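Local coordinates for hypothetical protein Atu2327 (PDB 2O8I) that probably decarboxylates 2-oxo-4-hydroxy-4-carboxy-5-ureidoimidazoline to allantoin in urate breakdown, at residues 16-21 against 57-62; 35-40 against 153-158. All coordinates share one frame; numbering follows the deposited sequence.

Contact 1: 16-21 against 57-62; sequences EHSPFI and LGVLRA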
loop_
_atom_site.group_PDB
_atom_site.type_symbol
_atom_site.label_atom_id
_atom_site.label_comp_id
_atom_site.label_asym_id
_atom_site.label_seq_id
_atom_site.Cartn_x
_atom_site.Cartn_y
_atom_site.Cartn_z
ATOM N N GLU A 16 2.077 2.037 -8.552
ATOM C CA GLU A 16 1.800 0.878 -7.775
ATOM C C GLU A 16 1.645 -0.379 -8.629
ATOM O O GLU A 16 0.988 -0.335 -9.647
ATOM C CB GLU A 16 0.547 1.151 -6.952
ATOM C CG GLU A 16 0.420 0.186 -5.834
ATOM C CD GLU A 16 1.012 0.719 -4.565
ATOM O OE1 GLU A 16 1.289 1.913 -4.485
ATOM O OE2 GLU A 16 1.161 -0.042 -3.630
ATOM N N HIS A 17 2.270 -1.486 -8.212
ATOM C CA HIS A 17 2.214 -2.750 -8.936
ATOM C C HIS A 17 2.510 -2.595 -10.430
ATOM O O HIS A 17 2.143 -3.477 -11.234
ATOM C CB HIS A 17 0.876 -3.482 -8.711
ATOM C CG HIS A 17 0.582 -3.768 -7.264
ATOM N ND1 HIS A 17 -0.347 -3.055 -6.548
ATOM C CD2 HIS A 17 1.132 -4.645 -6.387
ATOM C CE1 HIS A 17 -0.367 -3.479 -5.294
ATOM N NE2 HIS A 17 0.523 -4.443 -5.167
ATOM N N SER A 18 3.214 -1.522 -10.821
ATOM C CA SER A 18 3.517 -1.321 -12.245
ATOM C C SER A 18 5.048 -1.262 -12.612
ATOM O O SER A 18 5.547 -0.268 -13.195
ATOM C CB SER A 18 2.705 -0.133 -12.737
ATOM O OG SER A 18 1.362 -0.331 -12.339
ATOM N N PRO A 19 5.798 -2.349 -12.258
ATOM C CA PRO A 19 7.231 -2.353 -12.519
ATOM C C PRO A 19 7.556 -2.116 -13.989
ATOM O O PRO A 19 8.595 -1.542 -14.268
ATOM C CB PRO A 19 7.692 -3.751 -12.033
ATOM C CG PRO A 19 6.451 -4.587 -11.974
ATOM C CD PRO A 19 5.362 -3.621 -11.637
ATOM N N PHE A 20 6.672 -2.473 -14.923
ATOM C CA PHE A 20 6.967 -2.236 -16.360
ATOM C C PHE A 20 7.275 -0.766 -16.648
ATOM O O PHE A 20 8.088 -0.469 -17.542
ATOM C CB PHE A 20 5.860 -2.761 -17.281
ATOM C CG PHE A 20 4.666 -1.842 -17.384
ATOM C CD1 PHE A 20 3.630 -1.898 -16.434
ATOM C CD2 PHE A 20 4.577 -0.918 -18.404
ATOM C CE1 PHE A 20 2.510 -1.013 -16.521
ATOM C CE2 PHE A 20 3.489 -0.037 -18.488
ATOM C CZ PHE A 20 2.463 -0.077 -17.551
ATOM N N ILE A 21 6.640 0.157 -15.912
ATOM C CA ILE A 21 6.952 1.601 -16.036
ATOM C C ILE A 21 8.451 1.819 -15.814
ATOM O O ILE A 21 9.112 2.506 -16.614
ATOM C CB ILE A 21 6.131 2.489 -15.071
ATOM C CG1 ILE A 21 4.642 2.401 -15.384
ATOM C CG2 ILE A 21 6.533 3.947 -15.165
ATOM C CD1 ILE A 21 4.258 3.096 -16.666
ATOM N N LEU A 57 -4.927 1.945 -18.108
ATOM C CA LEU A 57 -6.112 1.476 -17.378
ATOM C C LEU A 57 -5.723 0.446 -16.309
ATOM O O LEU A 57 -6.291 0.451 -15.186
ATOM C CB LEU A 57 -7.174 0.911 -18.322
ATOM C CG LEU A 57 -8.480 0.481 -17.640
ATOM C CD1 LEU A 57 -9.221 1.691 -17.050
ATOM C CD2 LEU A 57 -9.398 -0.279 -18.621
ATOM N N GLY A 58 -4.744 -0.407 -16.645
ATOM C CA GLY A 58 -4.173 -1.361 -15.682
ATOM C C GLY A 58 -3.528 -0.679 -14.474
ATOM O O GLY A 58 -3.596 -1.170 -13.347
ATOM N N VAL A 59 -2.918 0.477 -14.695
ATOM C CA VAL A 59 -2.225 1.174 -13.617
ATOM C C VAL A 59 -3.259 1.718 -12.671
ATOM O O VAL A 59 -3.093 1.623 -11.459
ATOM C CB VAL A 59 -1.338 2.321 -14.161
ATOM C CG1 VAL A 59 -0.870 3.245 -13.057
ATOM C CG2 VAL A 59 -0.159 1.759 -14.998
ATOM N N LEU A 60 -4.333 2.276 -13.219
ATOM C CA LEU A 60 -5.405 2.849 -12.395
ATOM C C LEU A 60 -6.012 1.779 -11.527
ATOM O O LEU A 60 -6.250 1.984 -10.344
ATOM C CB LEU A 60 -6.488 3.434 -13.282
ATOM C CG LEU A 60 -6.471 4.923 -13.650
ATOM C CD1 LEU A 60 -5.123 5.547 -13.686
ATOM C CD2 LEU A 60 -7.178 5.128 -14.962
ATOM N N ARG A 61 -6.257 0.626 -12.136
ATOM C CA ARG A 61 -6.906 -0.452 -11.448
ATOM C C ARG A 61 -6.037 -1.071 -10.370
ATOM O O ARG A 61 -6.558 -1.639 -9.442
ATOM C CB ARG A 61 -7.351 -1.513 -12.455
ATOM C CG ARG A 61 -8.495 -1.041 -13.324
ATOM C CD ARG A 61 -9.007 -2.141 -14.198
ATOM N NE ARG A 61 -10.351 -1.823 -14.681
ATOM C CZ ARG A 61 -10.888 -2.301 -15.809
ATOM N NH1 ARG A 61 -10.183 -3.111 -16.573
ATOM N NH2 ARG A 61 -12.124 -1.948 -16.173
ATOM N N ALA A 62 -4.721 -0.967 -10.491
ATOM C CA ALA A 62 -3.810 -1.570 -9.501
ATOM C C ALA A 62 -3.608 -0.632 -8.306
ATOM O O ALA A 62 -3.187 -1.061 -7.233
ATOM C CB ALA A 62 -2.454 -1.914 -10.143
#

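Contact 2: 35-40 against 153-158; sequences LTAKAV and IAWLRL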
loop_
_atom_site.group_PDB
_atom_site.type_symbol
_atom_site.label_atom_id
_atom_site.label_comp_id
_atom_site.label_asym_id
_atom_site.label_seq_id
_atom_site.Cartn_x
_atom_site.Cartn_y
_atom_site.Cartn_z
ATOM N N LEU A 35 19.568 11.483 -9.761
ATOM C CA LEU A 35 18.590 10.858 -8.887
ATOM C C LEU A 35 17.913 11.925 -8.017
ATOM O O LEU A 35 18.265 12.143 -6.839
ATOM C CB LEU A 35 19.203 9.722 -8.073
ATOM C CG LEU A 35 19.668 8.509 -8.870
ATOM C CD1 LEU A 35 20.430 7.586 -7.972
ATOM C CD2 LEU A 35 18.544 7.818 -9.561
ATOM N N THR A 36 16.971 12.610 -8.652
ATOM C CA THR A 36 16.179 13.627 -8.022
ATOM C C THR A 36 14.747 13.272 -8.330
ATOM O O THR A 36 14.478 12.596 -9.323
ATOM C CB THR A 36 16.479 15.070 -8.554
ATOM O OG1 THR A 36 16.064 15.183 -9.918
ATOM C CG2 THR A 36 17.919 15.423 -8.409
ATOM N N ALA A 37 13.829 13.724 -7.487
ATOM C CA ALA A 37 12.432 13.519 -7.759
ATOM C C ALA A 37 12.049 14.106 -9.108
ATOM O O ALA A 37 11.384 13.424 -9.842
ATOM C CB ALA A 37 11.578 14.099 -6.664
ATOM N N LYS A 38 12.477 15.332 -9.458
ATOM C CA LYS A 38 12.152 15.925 -10.774
ATOM C C LYS A 38 12.576 15.054 -11.936
ATOM O O LYS A 38 11.740 14.706 -12.791
ATOM C CB LYS A 38 12.758 17.313 -10.941
ATOM C CG LYS A 38 11.809 18.434 -10.457
ATOM C CD LYS A 38 12.329 19.889 -10.865
ATOM C CE LYS A 38 12.162 20.227 -12.430
ATOM N NZ LYS A 38 13.369 19.834 -13.286
ATOM N N ALA A 39 13.862 14.682 -11.959
ATOM C CA ALA A 39 14.404 13.842 -13.025
ATOM C C ALA A 39 13.673 12.510 -13.098
ATOM O O ALA A 39 13.091 12.195 -14.114
ATOM C CB ALA A 39 15.900 13.632 -12.870
ATOM N N VAL A 40 13.643 11.742 -12.012
ATOM C CA VAL A 40 13.073 10.388 -12.075
ATOM C C VAL A 40 11.565 10.441 -12.387
ATOM O O VAL A 40 11.040 9.594 -13.137
ATOM C CB VAL A 40 13.341 9.579 -10.785
ATOM C CG1 VAL A 40 12.688 8.234 -10.854
ATOM C CG2 VAL A 40 14.831 9.432 -10.523
ATOM N N ILE A 153 0.669 11.418 -7.373
ATOM C CA ILE A 153 1.099 10.566 -6.325
ATOM C C ILE A 153 2.565 10.109 -6.576
ATOM O O ILE A 153 3.392 10.076 -5.642
ATOM C CB ILE A 153 0.102 9.453 -6.200
ATOM C CG1 ILE A 153 -1.200 10.071 -5.640
ATOM C CG2 ILE A 153 0.673 8.360 -5.322
ATOM C CD1 ILE A 153 -2.511 9.321 -5.951
ATOM N N ALA A 154 2.886 9.831 -7.840
ATOM C CA ALA A 154 4.242 9.426 -8.209
ATOM C C ALA A 154 5.215 10.494 -7.739
ATOM O O ALA A 154 6.258 10.182 -7.107
ATOM C CB ALA A 154 4.383 9.166 -9.760
ATOM N N TRP A 155 4.849 11.745 -7.993
ATOM C CA TRP A 155 5.691 12.845 -7.595
ATOM C C TRP A 155 5.872 12.869 -6.092
ATOM O O TRP A 155 7.005 12.985 -5.579
ATOM C CB TRP A 155 5.144 14.203 -8.098
ATOM C CG TRP A 155 5.761 15.349 -7.369
ATOM C CD1 TRP A 155 5.203 16.077 -6.363
ATOM C CD2 TRP A 155 7.075 15.838 -7.536
ATOM N NE1 TRP A 155 6.086 17.024 -5.906
ATOM C CE2 TRP A 155 7.250 16.897 -6.611
ATOM C CE3 TRP A 155 8.118 15.512 -8.403
ATOM C CZ2 TRP A 155 8.431 17.630 -6.518
ATOM C CZ3 TRP A 155 9.300 16.227 -8.309
ATOM C CH2 TRP A 155 9.449 17.280 -7.366
ATOM N N LEU A 156 4.758 12.773 -5.379
ATOM C CA LEU A 156 4.793 12.820 -3.925
ATOM C C LEU A 156 5.632 11.673 -3.356
ATOM O O LEU A 156 6.405 11.866 -2.401
ATOM C CB LEU A 156 3.368 12.792 -3.331
ATOM C CG LEU A 156 2.480 14.013 -3.627
ATOM C CD1 LEU A 156 1.036 13.680 -3.246
ATOM C CD2 LEU A 156 2.985 15.267 -2.870
ATOM N N ARG A 157 5.494 10.492 -3.945
ATOM C CA ARG A 157 6.306 9.353 -3.497
ATOM C C ARG A 157 7.789 9.616 -3.684
ATOM O O ARG A 157 8.550 9.582 -2.695
ATOM C CB ARG A 157 5.865 8.065 -4.169
ATOM C CG ARG A 157 4.458 7.701 -3.713
ATOM C CD ARG A 157 3.882 6.634 -4.570
ATOM N NE ARG A 157 2.713 6.064 -3.937
ATOM C CZ ARG A 157 2.163 4.912 -4.297
ATOM N NH1 ARG A 157 2.719 4.197 -5.275
ATOM N NH2 ARG A 157 1.067 4.473 -3.670
ATOM N N LEU A 158 8.170 9.935 -4.925
ATOM C CA LEU A 158 9.553 10.295 -5.273
ATOM C C LEU A 158 10.135 11.428 -4.453
ATOM O O LEU A 158 11.274 11.316 -4.003
ATOM C CB LEU A 158 9.674 10.589 -6.748
ATOM C CG LEU A 158 9.563 9.320 -7.598
ATOM C CD1 LEU A 158 9.199 9.703 -9.020
ATOM C CD2 LEU A 158 10.869 8.527 -7.532
#

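Contact 1: 16-21 against 57-62
The loop 16-18 and the first residues of helix 19-27 run past the last turns of helix 53-62, with His17 CA 6.2 Å from Ala62 CA and Ser18 CA 6.4 Å from Val59 CA. No hydrogen bond joins the two segments. The contact rests on van der Waals packing of methyl groups against the loop and one aromatic edge. Val59 carries the middle of it. Its CG2 branch lies anti to the carbonyl carbon. Val59 CG2 touches Ser18 OG at 3.7 Å. It also meets the rim of the Phe20 ring, 4.1 Å from Phe20 CZ and close to the ring plane. In Phe20, CG sits between the backbone N and the carbonyl carbon, the crowded position (chi1 80°), and the two side chains cross obliquely. Ser18 OG has its polar partner within the loop. It donates to Glu16 O at 2.7 Å, approaching from above the carbonyl plane by 39°. This bond ties the turn together where it faces the helix. Further along, the Ala62 methyl sits against the loop, with Ala62 CB 3.8 Å from Glu16 O and 3.9 Å from His17 CB. The Glu16 carboxylate leads away from helix 53-62, and its OE1 makes a salt bridge to Arg157. The His17 ring meets His17 of the second subunit, the planes at about 80°, so this end of the contact borders the dimer interface. At the apolar end, Phe48 of helix 37-50 packs on both Val59 and Ile21. The arrangement is loop-to-helix packing in an all-helical fold: the connection into helix 19-27 is laid against the C-terminal turns of helix 53-62, within the OHCU decarboxylase family region.

Contact 2: 35-40 against 153-158
Trp155 brings the benzene end of its indole up against the start of helix 37-50. Its CG is anti to the backbone N, chi1 163°, which swings the ring out from helix 139-161 to the first turn of helix 37-50. Trp155 CZ3 is the leading atom. It meets the Ala37 methyl obliquely, 3.5 Å from Ala37 CB. The backbone of the next residue stands at the ring edge near its plane, with Lys38 N 3.5 Å from Trp155 CZ3. The Lys38 side chain then runs alongside the indole, pointing the same way, and Lys38 CG is 4.0 Å from Trp155 CZ3. The chain leaves the ring after CG and bends further out, at chi3 and chi4. The nearest CA pair is Ala37 and Leu158, with Ala37 CA and Leu158 CA 5.0 Å apart. The Ala37 methyl is shared by two side chains, since Ala37 CB also lies 4.0 Å from Leu158 CB. Beyond it, Val40 and Leu158 cross at about a right angle and touch through Val40 CG1 and Leu158 CD2 at 3.8 Å. Phe11 of helix 4-11 packs on both. Thr36 faces away as the N-cap of helix 37-50. Thr36 OG1 accepts from Ala39 N at 3.0 Å in a fairly straight bond of 163°. The backbones of Ala37 and Lys38 are hydrogen-bonded to Pro163 and Glu164, so the chain's C-terminal tail also anchors this helix start. With no hydrogen bond between the two segments, the pairing rests on apolar packing, while the polar bonds of this helix start run to its Thr36 cap and to the tail, not to helix 139-161.

The two contacts lie about 17 Å apart, centre to centre, and their segments alternate along the chain. Contact 2 is the more buried: it packs two helices through apolar side chains. Contact 1 is only partly buried, and a loop with polar residues forms one side. Helix 37-50 serves both, starting in contact 2 and reaching contact 1 from outside through Phe48. The salt bridge between Glu16 of contact 1 and Arg157 of contact 2 joins the contacts directly. Arg157 has a second salt bridge, to Glu75 of the second subunit. Ile72 of that subunit packs on both Glu16 and Arg157, so this charged junction borders the dimer interface.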